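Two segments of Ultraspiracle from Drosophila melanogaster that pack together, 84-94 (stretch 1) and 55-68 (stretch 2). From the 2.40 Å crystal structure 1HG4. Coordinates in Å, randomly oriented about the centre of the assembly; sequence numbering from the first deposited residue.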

# COMPACT_ATOMS: atom_id res chain seq x y z
N LEU A 84 2.81 1.81 -17.55
CA LEU A 84 3.51 0.59 -17.16
C LEU A 84 4.24 -0.01 -18.35
O LEU A 84 5.39 -0.42 -18.22
CB LEU A 84 2.53 -0.44 -16.59
CG LEU A 84 1.89 -0.03 -15.26
CD1 LEU A 84 0.74 -0.96 -14.90
CD2 LEU A 84 2.94 -0.04 -14.18
N LEU A 85 3.57 -0.05 -19.50
CA LEU A 85 4.18 -0.60 -20.70
C LEU A 85 5.34 0.26 -21.19
O LEU A 85 6.37 -0.25 -21.62
CB LEU A 85 3.13 -0.75 -21.80
CG LEU A 85 2.12 -1.88 -21.58
CD1 LEU A 85 1.00 -1.78 -22.62
CD2 LEU A 85 2.82 -3.21 -21.70
N LYS A 86 5.18 1.58 -21.12
CA LYS A 86 6.21 2.50 -21.56
C LYS A 86 7.47 2.38 -20.69
O LYS A 86 8.60 2.56 -21.17
CB LYS A 86 5.67 3.94 -21.50
CG LYS A 86 6.70 5.01 -21.77
CD LYS A 86 7.16 4.99 -23.21
CE LYS A 86 8.28 6.00 -23.43
NZ LYS A 86 7.90 7.35 -22.89
N ALA A 87 7.28 2.07 -19.42
CA ALA A 87 8.41 1.96 -18.52
C ALA A 87 9.11 0.61 -18.55
O ALA A 87 10.30 0.54 -18.34
CB ALA A 87 7.97 2.28 -17.07
N ALA A 88 8.40 -0.47 -18.84
CA ALA A 88 9.03 -1.78 -18.85
C ALA A 88 9.36 -2.45 -20.19
O ALA A 88 10.13 -3.42 -20.19
CB ALA A 88 8.19 -2.76 -17.98
N TRP A 89 8.83 -1.96 -21.31
CA TRP A 89 9.07 -2.63 -22.60
C TRP A 89 10.51 -3.05 -22.94
O TRP A 89 10.75 -4.22 -23.25
CB TRP A 89 8.46 -1.84 -23.77
CG TRP A 89 9.23 -0.66 -24.30
CD1 TRP A 89 9.19 0.62 -23.83
CD2 TRP A 89 10.06 -0.64 -25.47
NE1 TRP A 89 9.93 1.45 -24.65
CE2 TRP A 89 10.48 0.71 -25.66
CE3 TRP A 89 10.49 -1.62 -26.38
CZ2 TRP A 89 11.31 1.09 -26.72
CZ3 TRP A 89 11.32 -1.22 -27.44
CH2 TRP A 89 11.72 0.12 -27.60
N ILE A 90 11.46 -2.12 -22.89
CA ILE A 90 12.85 -2.46 -23.20
C ILE A 90 13.39 -3.54 -22.26
O ILE A 90 14.04 -4.48 -22.72
CB ILE A 90 13.78 -1.22 -23.13
CG1 ILE A 90 13.33 -0.20 -24.18
CG2 ILE A 90 15.22 -1.62 -23.41
CD1 ILE A 90 14.10 1.09 -24.13
N GLU A 91 13.13 -3.43 -20.95
CA GLU A 91 13.61 -4.42 -20.01
C GLU A 91 13.00 -5.79 -20.25
O GLU A 91 13.65 -6.82 -20.03
CB GLU A 91 13.33 -3.98 -18.57
CG GLU A 91 14.08 -2.74 -18.14
CD GLU A 91 13.78 -2.36 -16.70
OE1 GLU A 91 14.23 -3.07 -15.78
OE2 GLU A 91 13.08 -1.35 -16.50
N LEU A 92 11.75 -5.81 -20.69
CA LEU A 92 11.09 -7.09 -20.95
C LEU A 92 11.70 -7.73 -22.18
O LEU A 92 11.95 -8.94 -22.18
CB LEU A 92 9.58 -6.88 -21.16
CG LEU A 92 8.79 -6.46 -19.90
CD1 LEU A 92 7.34 -6.14 -20.28
CD2 LEU A 92 8.82 -7.56 -18.84
N LEU A 93 11.97 -6.94 -23.22
CA LEU A 93 12.58 -7.48 -24.44
C LEU A 93 13.99 -8.01 -24.16
O LEU A 93 14.31 -9.13 -24.54
CB LEU A 93 12.64 -6.44 -25.55
CG LEU A 93 11.29 -5.95 -26.07
CD1 LEU A 93 11.48 -5.18 -27.37
CD2 LEU A 93 10.38 -7.12 -26.31
N ILE A 94 14.81 -7.21 -23.48
CA ILE A 94 16.18 -7.60 -23.17
C ILE A 94 16.26 -8.82 -22.27
O ILE A 94 17.21 -9.59 -22.37
CB ILE A 94 16.96 -6.43 -22.55
CG1 ILE A 94 17.13 -5.34 -23.59
CG2 ILE A 94 18.33 -6.91 -22.05
CD1 ILE A 94 17.84 -4.11 -23.06
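Stretch 2 55-68: VVNKQLFQMVEYAR

Stretch 2 packs on stretch 1 as one helix crossing another, through an apolar contact centred on Met63 that buries 509 Å² in all and includes no hydrogen bond between the two. Residues 55-68 are helical throughout, with backbone hydrogen bonds running from Gln59 N to Val55 O (3.1 Å) through to Arg68 N to Val64 O (3.0 Å). The helix axes approach to 10.8 Å, and their N-to-C directions differ by 118°, so the helices run obliquely against each other, nearer antiparallel than parallel. The register follows this sense: CA of Leu85 lies 7.5 Å from CA of Val64, CA of Trp89 7.4 Å from CA of Leu60, and CA of Leu93 7.5 Å from CA of Gln59. Met63, with chi1 and chi2 both t and chi3 m, reaches in among four residues of stretch 1. Met63 SD lies 3.5 Å from Trp89 CB, 3.8 Å from Leu92 CD1 and 4.4 Å from Leu85 CD2, while Met63 CE is 3.5 Å from Leu93 CD2 and 3.2 Å from the backbone Trp89 O. Toward the C-terminal end of stretch 2, Leu85 packs against Ala67 and Val64, its CD2 3.8 Å from Ala67 CB and its CD1 4.2 Å from Val64 CG2; the small Ala67 side chain points toward stretch 1. Tyr66 adds a looser contact, CE2 to Leu92 CD1 at 4.4 Å. Toward the other end, Leu60 starts sideways but brings CD2 to 3.5 Å from Trp89 CE3. Val56 CG1 meets the edge of the same indole, 4.4 Å from Trp89 CZ3, and packs more closely on Leu93 CD1 at 3.6 Å. Gln59 is the polar member of the contact, its OE1 3.6 Å from Leu93 CD2, while its NE2 is hydrogen-bonded elsewhere in the structure.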

# COMPACT_ATOMS: atom_id res chain seq x y z
N VAL A 55 11.39 -7.44 -36.24
CA VAL A 55 11.42 -8.41 -35.15
C VAL A 55 10.94 -7.75 -33.85
O VAL A 55 10.04 -8.26 -33.18
CB VAL A 55 12.84 -8.96 -34.93
CG1 VAL A 55 12.94 -9.64 -33.57
CG2 VAL A 55 13.19 -9.95 -36.03
N VAL A 56 11.54 -6.62 -33.50
CA VAL A 56 11.17 -5.91 -32.29
C VAL A 56 9.71 -5.45 -32.32
O VAL A 56 9.02 -5.56 -31.31
CB VAL A 56 12.09 -4.70 -32.06
CG1 VAL A 56 11.70 -3.97 -30.79
CG2 VAL A 56 13.52 -5.17 -31.94
N ASN A 57 9.24 -4.95 -33.46
CA ASN A 57 7.85 -4.49 -33.55
C ASN A 57 6.85 -5.62 -33.30
O ASN A 57 5.74 -5.38 -32.81
CB ASN A 57 7.57 -3.82 -34.91
CG ASN A 57 8.28 -2.46 -35.06
OD1 ASN A 57 8.50 -1.74 -34.10
ND2 ASN A 57 8.64 -2.12 -36.30
N LYS A 58 7.23 -6.85 -33.65
CA LYS A 58 6.35 -8.00 -33.43
C LYS A 58 6.37 -8.39 -31.94
O LYS A 58 5.35 -8.76 -31.37
CB LYS A 58 6.78 -9.19 -34.29
CG LYS A 58 6.55 -8.98 -35.77
CD LYS A 58 6.84 -10.24 -36.60
CE LYS A 58 6.62 -9.96 -38.09
NZ LYS A 58 6.80 -11.16 -38.97
N GLN A 59 7.54 -8.29 -31.32
CA GLN A 59 7.65 -8.62 -29.91
C GLN A 59 6.92 -7.58 -29.08
O GLN A 59 6.41 -7.89 -28.00
CB GLN A 59 9.13 -8.71 -29.50
CG GLN A 59 9.86 -9.87 -30.18
CD GLN A 59 11.26 -10.06 -29.66
OE1 GLN A 59 11.76 -9.28 -28.85
NE2 GLN A 59 11.92 -11.11 -30.14
N LEU A 60 6.86 -6.35 -29.59
CA LEU A 60 6.16 -5.27 -28.89
C LEU A 60 4.66 -5.56 -28.90
O LEU A 60 3.99 -5.41 -27.87
CB LEU A 60 6.43 -3.93 -29.56
CG LEU A 60 7.61 -3.11 -29.04
CD1 LEU A 60 7.77 -1.85 -29.89
CD2 LEU A 60 7.37 -2.72 -27.57
N PHE A 61 4.14 -5.95 -30.06
CA PHE A 61 2.73 -6.26 -30.19
C PHE A 61 2.38 -7.37 -29.19
O PHE A 61 1.39 -7.28 -28.47
CB PHE A 61 2.40 -6.75 -31.60
CG PHE A 61 0.93 -6.94 -31.85
CD1 PHE A 61 0.32 -8.15 -31.57
CD2 PHE A 61 0.15 -5.88 -32.33
CE1 PHE A 61 -1.06 -8.31 -31.75
CE2 PHE A 61 -1.23 -6.04 -32.51
CZ PHE A 61 -1.84 -7.25 -32.22
N GLN A 62 3.20 -8.41 -29.19
CA GLN A 62 3.01 -9.55 -28.31
C GLN A 62 3.04 -9.13 -26.85
O GLN A 62 2.25 -9.63 -26.04
CB GLN A 62 4.08 -10.60 -28.60
CG GLN A 62 3.85 -11.35 -29.91
CD GLN A 62 5.11 -12.01 -30.44
OE1 GLN A 62 5.86 -12.64 -29.71
NE2 GLN A 62 5.33 -11.88 -31.75
N MET A 63 3.94 -8.21 -26.53
CA MET A 63 4.09 -7.72 -25.16
C MET A 63 2.80 -7.11 -24.66
O MET A 63 2.38 -7.36 -23.53
CB MET A 63 5.20 -6.68 -25.09
CG MET A 63 5.44 -6.16 -23.68
SD MET A 63 6.48 -4.71 -23.66
CE MET A 63 7.99 -5.40 -24.43
N VAL A 64 2.18 -6.30 -25.51
CA VAL A 64 0.92 -5.65 -25.15
C VAL A 64 -0.15 -6.70 -24.84
O VAL A 64 -0.86 -6.58 -23.84
CB VAL A 64 0.43 -4.72 -26.29
CG1 VAL A 64 -0.97 -4.22 -26.01
CG2 VAL A 64 1.39 -3.55 -26.43
N GLU A 65 -0.25 -7.74 -25.67
CA GLU A 65 -1.24 -8.79 -25.44
C GLU A 65 -0.87 -9.59 -24.21
O GLU A 65 -1.74 -10.11 -23.51
CB GLU A 65 -1.34 -9.70 -26.66
CG GLU A 65 -1.88 -8.99 -27.91
CD GLU A 65 -3.15 -8.19 -27.66
OE1 GLU A 65 -4.08 -8.70 -26.99
OE2 GLU A 65 -3.22 -7.05 -28.14
N TYR A 66 0.42 -9.67 -23.93
CA TYR A 66 0.91 -10.37 -22.74
C TYR A 66 0.39 -9.66 -21.49
O TYR A 66 -0.20 -10.30 -20.62
CB TYR A 66 2.44 -10.38 -22.76
CG TYR A 66 3.10 -10.46 -21.40
CD1 TYR A 66 3.04 -11.63 -20.64
CD2 TYR A 66 3.80 -9.37 -20.89
CE1 TYR A 66 3.69 -11.71 -19.39
CE2 TYR A 66 4.44 -9.43 -19.65
CZ TYR A 66 4.39 -10.60 -18.91
OH TYR A 66 5.08 -10.65 -17.72
N ALA A 67 0.62 -8.35 -21.41
CA ALA A 67 0.16 -7.55 -20.27
C ALA A 67 -1.36 -7.60 -20.17
O ALA A 67 -1.93 -7.62 -19.08
CB ALA A 67 0.63 -6.11 -20.43
N ARG A 68 -2.03 -7.64 -21.31
CA ARG A 68 -3.48 -7.68 -21.32
C ARG A 68 -4.03 -8.90 -20.58
O ARG A 68 -5.11 -8.84 -19.98
CB ARG A 68 -3.99 -7.65 -22.76
CG ARG A 68 -5.45 -8.00 -22.88
CD ARG A 68 -6.19 -6.99 -23.69
NE ARG A 68 -5.79 -6.96 -25.09
CZ ARG A 68 -6.13 -5.98 -25.91
NH1 ARG A 68 -6.87 -4.97 -25.45
NH2 ARG A 68 -5.74 -5.98 -27.18